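Local coordinates for protein bifunctional cytochrome P450/NADPH--P450 reductase (Deinococcus aerius, PDB 7F3H) that probably hydroxylates organic substrates with dioxygen at a heme iron, drawing electrons from NADPH through a fused reductase domain, at residues P59-K73 with H391-R403. Numbering follows the deposited sequence.
Sequences PNLVAELTDERRFQK and HPAAYKPFGNGMR. With HEM (protoporphyrin IX containing Fe), chain E.
At the propionate edge of the heme pocket, Lys-73 and Arg-403 cross at about a right angle, CD of the lysine lying over one face of the guanidinium, toward its rim. Their charged ends serve separate propionates: Lys-73 NZ donates to HEM O1D at 3.2 Å, and Arg-403 NE to HEM O2A at 2.7 Å. All four lysine torsions are anti (chi1 170°), a straight reach that also brings NZ to Phe-91 O, while Arg-403 NH2 bonds Ser-93 O.

Phe-398, Gly-401, Arg-403 and Cys-405, the thiolate ligand expected in this family, are fixed positions of the P450 heme-binding signature FxxGxRxCxG, the Cys-loop; the Phe-398 ring approaches the porphyrin obliquely, and its backbone bonds that of Cys-405. Helix 59-65 meets 391-394, and the turn after it meets 400-402. Glu-68 OE1 receives Met-402 N at 3.0 Å, nearly straight (170°), on the syn side and tilted 27° from the carboxylate plane, with a weaker bond to OE2. Asn-400 ND2 donates a hydrogen bond to Thr-66 O at 2.9 Å, on an in-plane lone pair.

Pro-59 CB sits over a face of the His-391 imidazole, a CH-pi contact 3.5 Å from the ring centroid. In the ring plane, NE2 of His-391 donates to Asn-60 OD1 (3.1 Å) and ND1 accepts from Ala-393 N; hydrogen bonds at both nitrogens hold the ring's rotation. Ala-63 CB meets Ala-393 CB at 3.7 Å.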
loop_
_atom_site.group_PDB
_atom_site.type_symbol
_atom_site.label_atom_id
_atom_site.label_comp_id
_atom_site.label_asym_id
_atom_site.label_seq_id
_atom_site.Cartn_x
_atom_site.Cartn_y
_atom_site.Cartn_z
ATOM N N PRO A 59 -14.257 4.469 16.134
ATOM C CA PRO A 59 -13.951 5.711 15.392
ATOM C C PRO A 59 -13.587 6.893 16.286
ATOM O O PRO A 59 -12.650 7.630 15.961
ATOM C CB PRO A 59 -15.233 5.970 14.581
ATOM C CG PRO A 59 -15.916 4.615 14.476
ATOM C CD PRO A 59 -15.580 3.916 15.785
ATOM N N ASN A 60 -14.215 7.056 17.451
ATOM C CA ASN A 60 -13.845 8.227 18.247
ATOM C C ASN A 60 -12.481 8.046 18.919
ATOM O O ASN A 60 -11.672 9.002 18.982
ATOM C CB ASN A 60 -14.916 8.496 19.287
ATOM C CG ASN A 60 -16.249 8.824 18.677
ATOM O OD1 ASN A 60 -16.349 9.597 17.709
ATOM N ND2 ASN A 60 -17.300 8.228 19.234
ATOM N N LEU A 61 -12.214 6.824 19.420
ATOM C CA LEU A 61 -10.888 6.489 19.950
ATOM C C LEU A 61 -9.835 6.718 18.893
ATOM O O LEU A 61 -8.804 7.343 19.162
ATOM C CB LEU A 61 -10.836 5.034 20.448
ATOM C CG LEU A 61 -11.688 4.664 21.686
ATOM C CD1 LEU A 61 -11.499 3.201 22.124
ATOM C CD2 LEU A 61 -11.430 5.633 22.853
ATOM N N VAL A 62 -10.116 6.298 17.661
ATOM C CA VAL A 62 -9.121 6.462 16.619
ATOM C C VAL A 62 -8.903 7.935 16.329
ATOM O O VAL A 62 -7.763 8.362 16.113
ATOM C CB VAL A 62 -9.521 5.706 15.342
ATOM C CG1 VAL A 62 -8.616 6.139 14.209
ATOM C CG2 VAL A 62 -9.394 4.213 15.555
ATOM N N ALA A 63 -9.969 8.745 16.364
ATOM C CA ALA A 63 -9.787 10.195 16.275
ATOM C C ALA A 63 -8.776 10.675 17.310
ATOM O O ALA A 63 -7.875 11.472 17.007
ATOM C CB ALA A 63 -11.117 10.919 16.462
ATOM N N GLU A 64 -8.890 10.171 18.536
ATOM C CA GLU A 64 -7.923 10.558 19.560
ATOM C C GLU A 64 -6.509 10.115 19.188
ATOM O O GLU A 64 -5.562 10.907 19.276
ATOM C CB GLU A 64 -8.336 9.985 20.909
ATOM C CG GLU A 64 -9.660 10.532 21.389
ATOM C CD GLU A 64 -9.835 10.350 22.868
ATOM O OE1 GLU A 64 -10.557 9.406 23.270
ATOM O OE2 GLU A 64 -9.256 11.159 23.637
ATOM N N LEU A 65 -6.354 8.860 18.730
ATOM C CA LEU A 65 -5.047 8.289 18.377
ATOM C C LEU A 65 -4.423 8.940 17.152
ATOM O O LEU A 65 -3.214 8.764 16.921
ATOM C CB LEU A 65 -5.182 6.795 18.084
ATOM C CG LEU A 65 -5.567 5.975 19.292
ATOM C CD1 LEU A 65 -6.130 4.675 18.802
ATOM C CD2 LEU A 65 -4.340 5.764 20.198
ATOM N N THR A 66 -5.230 9.660 16.372
ATOM C CA THR A 66 -4.886 10.422 15.180
ATOM C C THR A 66 -4.432 11.838 15.485
ATOM O O THR A 66 -3.869 12.507 14.613
ATOM C CB THR A 66 -6.118 10.427 14.220
ATOM O OG1 THR A 66 -6.347 9.125 13.633
ATOM C CG2 THR A 66 -6.194 11.602 13.221
ATOM N N ASP A 67 -4.589 12.286 16.730
ATOM C CA ASP A 67 -4.160 13.619 17.134
ATOM C C ASP A 67 -2.636 13.605 17.276
ATOM O O ASP A 67 -2.092 13.057 18.244
ATOM C CB ASP A 67 -4.876 13.981 18.433
ATOM C CG ASP A 67 -4.660 15.409 18.870
ATOM O OD1 ASP A 67 -3.817 16.134 18.275
ATOM O OD2 ASP A 67 -5.323 15.797 19.855
ATOM N N GLU A 68 -1.938 14.227 16.327
ATOM C CA GLU A 68 -0.485 14.157 16.331
ATOM C C GLU A 68 0.126 14.941 17.489
ATOM O O GLU A 68 1.340 14.876 17.685
ATOM C CB GLU A 68 0.073 14.651 14.993
ATOM C CG GLU A 68 -0.001 13.593 13.888
ATOM C CD GLU A 68 0.661 13.997 12.556
ATOM O OE1 GLU A 68 0.283 15.029 11.960
ATOM O OE2 GLU A 68 1.537 13.246 12.080
ATOM N N ARG A 69 -0.676 15.679 18.267
ATOM C CA ARG A 69 -0.167 16.236 19.519
ATOM C C ARG A 69 -0.039 15.179 20.615
ATOM O O ARG A 69 0.726 15.377 21.563
ATOM C CB ARG A 69 -1.066 17.392 19.979
ATOM C CG ARG A 69 -1.142 18.531 18.938
ATOM C CD ARG A 69 -2.340 19.482 19.153
ATOM N NE ARG A 69 -3.591 18.739 19.147
ATOM C CZ ARG A 69 -4.763 19.194 19.591
ATOM N NH1 ARG A 69 -4.880 20.425 20.074
ATOM N NH2 ARG A 69 -5.828 18.399 19.546
ATOM N N ARG A 70 -0.724 14.043 20.478
ATOM C CA ARG A 70 -0.835 13.013 21.513
ATOM C C ARG A 70 -0.192 11.692 21.122
ATOM O O ARG A 70 0.360 10.985 21.981
ATOM C CB ARG A 70 -2.302 12.795 21.854
ATOM C CG ARG A 70 -2.981 14.091 22.226
ATOM C CD ARG A 70 -4.483 13.930 22.393
ATOM N NE ARG A 70 -4.804 13.032 23.499
ATOM C CZ ARG A 70 -6.014 12.537 23.733
ATOM N NH1 ARG A 70 -7.031 12.859 22.939
ATOM N NH2 ARG A 70 -6.198 11.704 24.752
ATOM N N PHE A 71 -0.288 11.304 19.851
ATOM C CA PHE A 71 0.332 10.083 19.391
ATOM C C PHE A 71 1.008 10.374 18.063
ATOM O O PHE A 71 0.535 11.204 17.292
ATOM C CB PHE A 71 -0.690 8.968 19.248
ATOM C CG PHE A 71 -1.558 8.781 20.457
ATOM C CD1 PHE A 71 -2.679 9.587 20.659
ATOM C CD2 PHE A 71 -1.273 7.787 21.380
ATOM C CE1 PHE A 71 -3.493 9.417 21.771
ATOM C CE2 PHE A 71 -2.081 7.609 22.492
ATOM C CZ PHE A 71 -3.205 8.416 22.682
ATOM N N GLN A 72 2.139 9.709 17.814
ATOM C CA GLN A 72 2.822 9.856 16.535
ATOM C C GLN A 72 3.435 8.533 16.123
ATOM O O GLN A 72 3.751 7.689 16.966
ATOM C CB GLN A 72 3.925 10.929 16.572
ATOM C CG GLN A 72 3.385 12.328 16.664
ATOM C CD GLN A 72 4.424 13.414 16.521
ATOM O OE1 GLN A 72 5.585 13.187 16.120
ATOM N NE2 GLN A 72 4.004 14.634 16.844
ATOM N N LYS A 73 3.619 8.400 14.795
ATOM C CA LYS A 73 4.394 7.310 14.218
ATOM C C LYS A 73 5.831 7.389 14.703
ATOM O O LYS A 73 6.474 8.442 14.684
ATOM C CB LYS A 73 4.385 7.345 12.702
ATOM C CG LYS A 73 5.382 6.364 12.103
ATOM C CD LYS A 73 5.237 6.271 10.598
ATOM C CE LYS A 73 6.469 5.623 9.929
ATOM N NZ LYS A 73 6.149 5.338 8.501
ATOM N N HIS A 391 -17.765 9.481 8.991
ATOM C CA HIS A 391 -17.011 9.803 10.196
ATOM C C HIS A 391 -15.597 10.200 9.796
ATOM O O HIS A 391 -14.930 9.442 9.072
ATOM C CB HIS A 391 -16.974 8.613 11.152
ATOM C CG HIS A 391 -16.419 8.934 12.508
ATOM N ND1 HIS A 391 -15.205 9.569 12.694
ATOM C CD2 HIS A 391 -16.918 8.710 13.747
ATOM C CE1 HIS A 391 -14.977 9.711 13.988
ATOM N NE2 HIS A 391 -16.001 9.201 14.649
ATOM N N PRO A 392 -15.105 11.365 10.237
ATOM C CA PRO A 392 -13.799 11.866 9.751
ATOM C C PRO A 392 -12.607 11.056 10.195
ATOM O O PRO A 392 -11.505 11.302 9.693
ATOM C CB PRO A 392 -13.724 13.288 10.323
ATOM C CG PRO A 392 -15.186 13.665 10.579
ATOM C CD PRO A 392 -15.849 12.382 10.998
ATOM N N ALA A 393 -12.771 10.091 11.090
ATOM C CA ALA A 393 -11.634 9.304 11.542
ATOM C C ALA A 393 -11.795 7.827 11.217
ATOM O O ALA A 393 -11.001 7.017 11.700
ATOM C CB ALA A 393 -11.399 9.488 13.042
ATOM N N ALA A 394 -12.785 7.454 10.400
ATOM C CA ALA A 394 -13.090 6.046 10.161
ATOM C C ALA A 394 -12.595 5.530 8.811
ATOM O O ALA A 394 -12.957 4.412 8.415
ATOM C CB ALA A 394 -14.608 5.786 10.315
ATOM N N TYR A 395 -11.829 6.328 8.063
ATOM C CA TYR A 395 -11.325 5.925 6.746
ATOM C C TYR A 395 -9.879 6.389 6.618
ATOM O O TYR A 395 -9.613 7.557 6.306
ATOM C CB TYR A 395 -12.194 6.506 5.646
ATOM C CG TYR A 395 -11.894 5.997 4.265
ATOM C CD1 TYR A 395 -12.030 4.645 3.961
ATOM C CD2 TYR A 395 -11.509 6.870 3.246
ATOM C CE1 TYR A 395 -11.760 4.161 2.682
ATOM C CE2 TYR A 395 -11.247 6.397 1.976
ATOM C CZ TYR A 395 -11.377 5.039 1.706
ATOM O OH TYR A 395 -11.146 4.532 0.462
ATOM N N LYS A 396 -8.942 5.471 6.823
ATOM C CA LYS A 396 -7.524 5.822 6.910
ATOM C C LYS A 396 -6.634 4.882 6.085
ATOM O O LYS A 396 -5.588 4.439 6.560
ATOM C CB LYS A 396 -7.110 5.786 8.379
ATOM C CG LYS A 396 -7.776 6.825 9.287
ATOM C CD LYS A 396 -7.574 8.219 8.746
ATOM C CE LYS A 396 -7.429 9.204 9.861
ATOM N NZ LYS A 396 -6.989 10.491 9.290
ATOM N N PRO A 397 -6.980 4.609 4.815
ATOM C CA PRO A 397 -6.156 3.662 4.040
ATOM C C PRO A 397 -4.815 4.245 3.638
ATOM O O PRO A 397 -3.897 3.488 3.297
ATOM C CB PRO A 397 -7.020 3.349 2.817
ATOM C CG PRO A 397 -7.834 4.548 2.626
ATOM C CD PRO A 397 -8.031 5.223 3.982
ATOM N N PHE A 398 -4.681 5.566 3.627
ATOM C CA PHE A 398 -3.435 6.235 3.278
ATOM C C PHE A 398 -2.816 6.896 4.511
ATOM O O PHE A 398 -2.252 7.987 4.431
ATOM C CB PHE A 398 -3.656 7.225 2.130
ATOM C CG PHE A 398 -4.037 6.551 0.814
ATOM C CD1 PHE A 398 -3.085 5.849 0.065
ATOM C CD2 PHE A 398 -5.349 6.566 0.356
ATOM C CE1 PHE A 398 -3.425 5.225 -1.131
ATOM C CE2 PHE A 398 -5.716 5.931 -0.841
ATOM C CZ PHE A 398 -4.746 5.266 -1.592
ATOM N N GLY A 399 -2.959 6.254 5.687
ATOM C CA GLY A 399 -2.308 6.749 6.886
ATOM C C GLY A 399 -2.931 8.024 7.423
ATOM O O GLY A 399 -4.079 8.377 7.131
ATOM N N ASN A 400 -2.136 8.738 8.220
ATOM C CA ASN A 400 -2.650 9.840 9.016
ATOM C C ASN A 400 -1.640 10.982 9.125
ATOM O O ASN A 400 -0.432 10.748 9.273
ATOM C CB ASN A 400 -3.006 9.369 10.419
ATOM C CG ASN A 400 -3.650 10.459 11.231
ATOM O OD1 ASN A 400 -4.756 10.862 10.906
ATOM N ND2 ASN A 400 -2.968 10.953 12.277
ATOM N N GLY A 401 -2.154 12.215 9.066
ATOM C CA GLY A 401 -1.430 13.414 9.433
ATOM C C GLY A 401 -0.246 13.640 8.524
ATOM O O GLY A 401 -0.272 13.286 7.341
ATOM N N MET A 402 0.809 14.233 9.100
ATOM C CA MET A 402 2.052 14.480 8.369
ATOM C C MET A 402 2.661 13.184 7.840
ATOM O O MET A 402 3.349 13.196 6.813
ATOM C CB MET A 402 3.074 15.192 9.270
ATOM C CG MET A 402 2.779 16.648 9.599
ATOM S SD MET A 402 2.440 17.657 8.151
ATOM C CE MET A 402 0.972 18.517 8.708
ATOM N N ARG A 403 2.431 12.068 8.537
ATOM C CA ARG A 403 2.934 10.755 8.151
ATOM C C ARG A 403 1.957 10.000 7.232
ATOM O O ARG A 403 1.953 8.761 7.191
ATOM C CB ARG A 403 3.259 9.953 9.408
ATOM C CG ARG A 403 4.291 10.685 10.261
ATOM C CD ARG A 403 5.496 11.147 9.414
ATOM N NE ARG A 403 6.248 10.021 8.839
ATOM C CZ ARG A 403 7.357 9.488 9.360
ATOM N NH1 ARG A 403 7.900 9.965 10.466
ATOM N NH2 ARG A 403 7.947 8.477 8.757
HETATM C CHA HEM E . 3.091 6.040 3.676
HETATM C CHB HEM E . 4.893 6.092 -0.836
HETATM C CHC HEM E . 1.018 3.578 -2.391
HETATM C CHD HEM E . -0.621 3.280 2.163
HETATM C C1A HEM E . 3.903 6.275 2.594
HETATM C C2A HEM E . 5.189 6.937 2.640
HETATM C C3A HEM E . 5.688 6.995 1.395
HETATM C C4A HEM E . 4.760 6.291 0.524
HETATM C CMA HEM E . 7.038 7.630 0.974
HETATM C CAA HEM E . 5.785 7.564 3.911
HETATM C CBA HEM E . 5.358 9.036 3.936
HETATM C CGA HEM E . 5.959 9.796 5.119
HETATM O O1A HEM E . 6.468 10.921 4.860
HETATM O O2A HEM E . 6.058 9.301 6.283
HETATM C C1B HEM E . 3.994 5.458 -1.668
HETATM C C2B HEM E . 4.105 5.310 -3.115
HETATM C C3B HEM E . 3.005 4.660 -3.534
HETATM C C4B HEM E . 2.212 4.315 -2.369
HETATM C CMB HEM E . 5.250 5.901 -3.961
HETATM C CAB HEM E . 2.601 4.157 -4.938
HETATM C CBB HEM E . 3.382 4.206 -6.020
HETATM C C1C HEM E . 0.232 3.259 -1.295
HETATM C C2C HEM E . -1.056 2.551 -1.305
HETATM C C3C HEM E . -1.449 2.486 -0.019
HETATM C C4C HEM E . -0.491 3.158 0.806
HETATM C CMC HEM E . -1.762 1.968 -2.564
HETATM C CAC HEM E . -2.690 1.894 0.633
HETATM C CBC HEM E . -3.653 1.321 -0.074
HETATM C C1D HEM E . 0.240 3.994 2.972
HETATM C C2D HEM E . 0.141 4.125 4.423
HETATM C C3D HEM E . 1.162 4.887 4.812
HETATM C C4D HEM E . 1.957 5.256 3.657
HETATM C CMD HEM E . -0.945 3.518 5.352
HETATM C CAD HEM E . 1.440 5.271 6.253
HETATM C CBD HEM E . 2.286 4.136 6.764
HETATM C CGD HEM E . 2.544 4.269 8.226
HETATM O O1D HEM E . 3.517 3.600 8.653
HETATM O O2D HEM E . 1.804 5.017 8.945
HETATM N NA HEM E . 3.694 5.870 1.294
HETATM N NB HEM E . 2.832 4.855 -1.251
HETATM N NC HEM E . 0.544 3.594 0.015
HETATM N ND HEM E . 1.355 4.698 2.545
HETATM FE FE HEM E . 2.025 4.853 0.682
#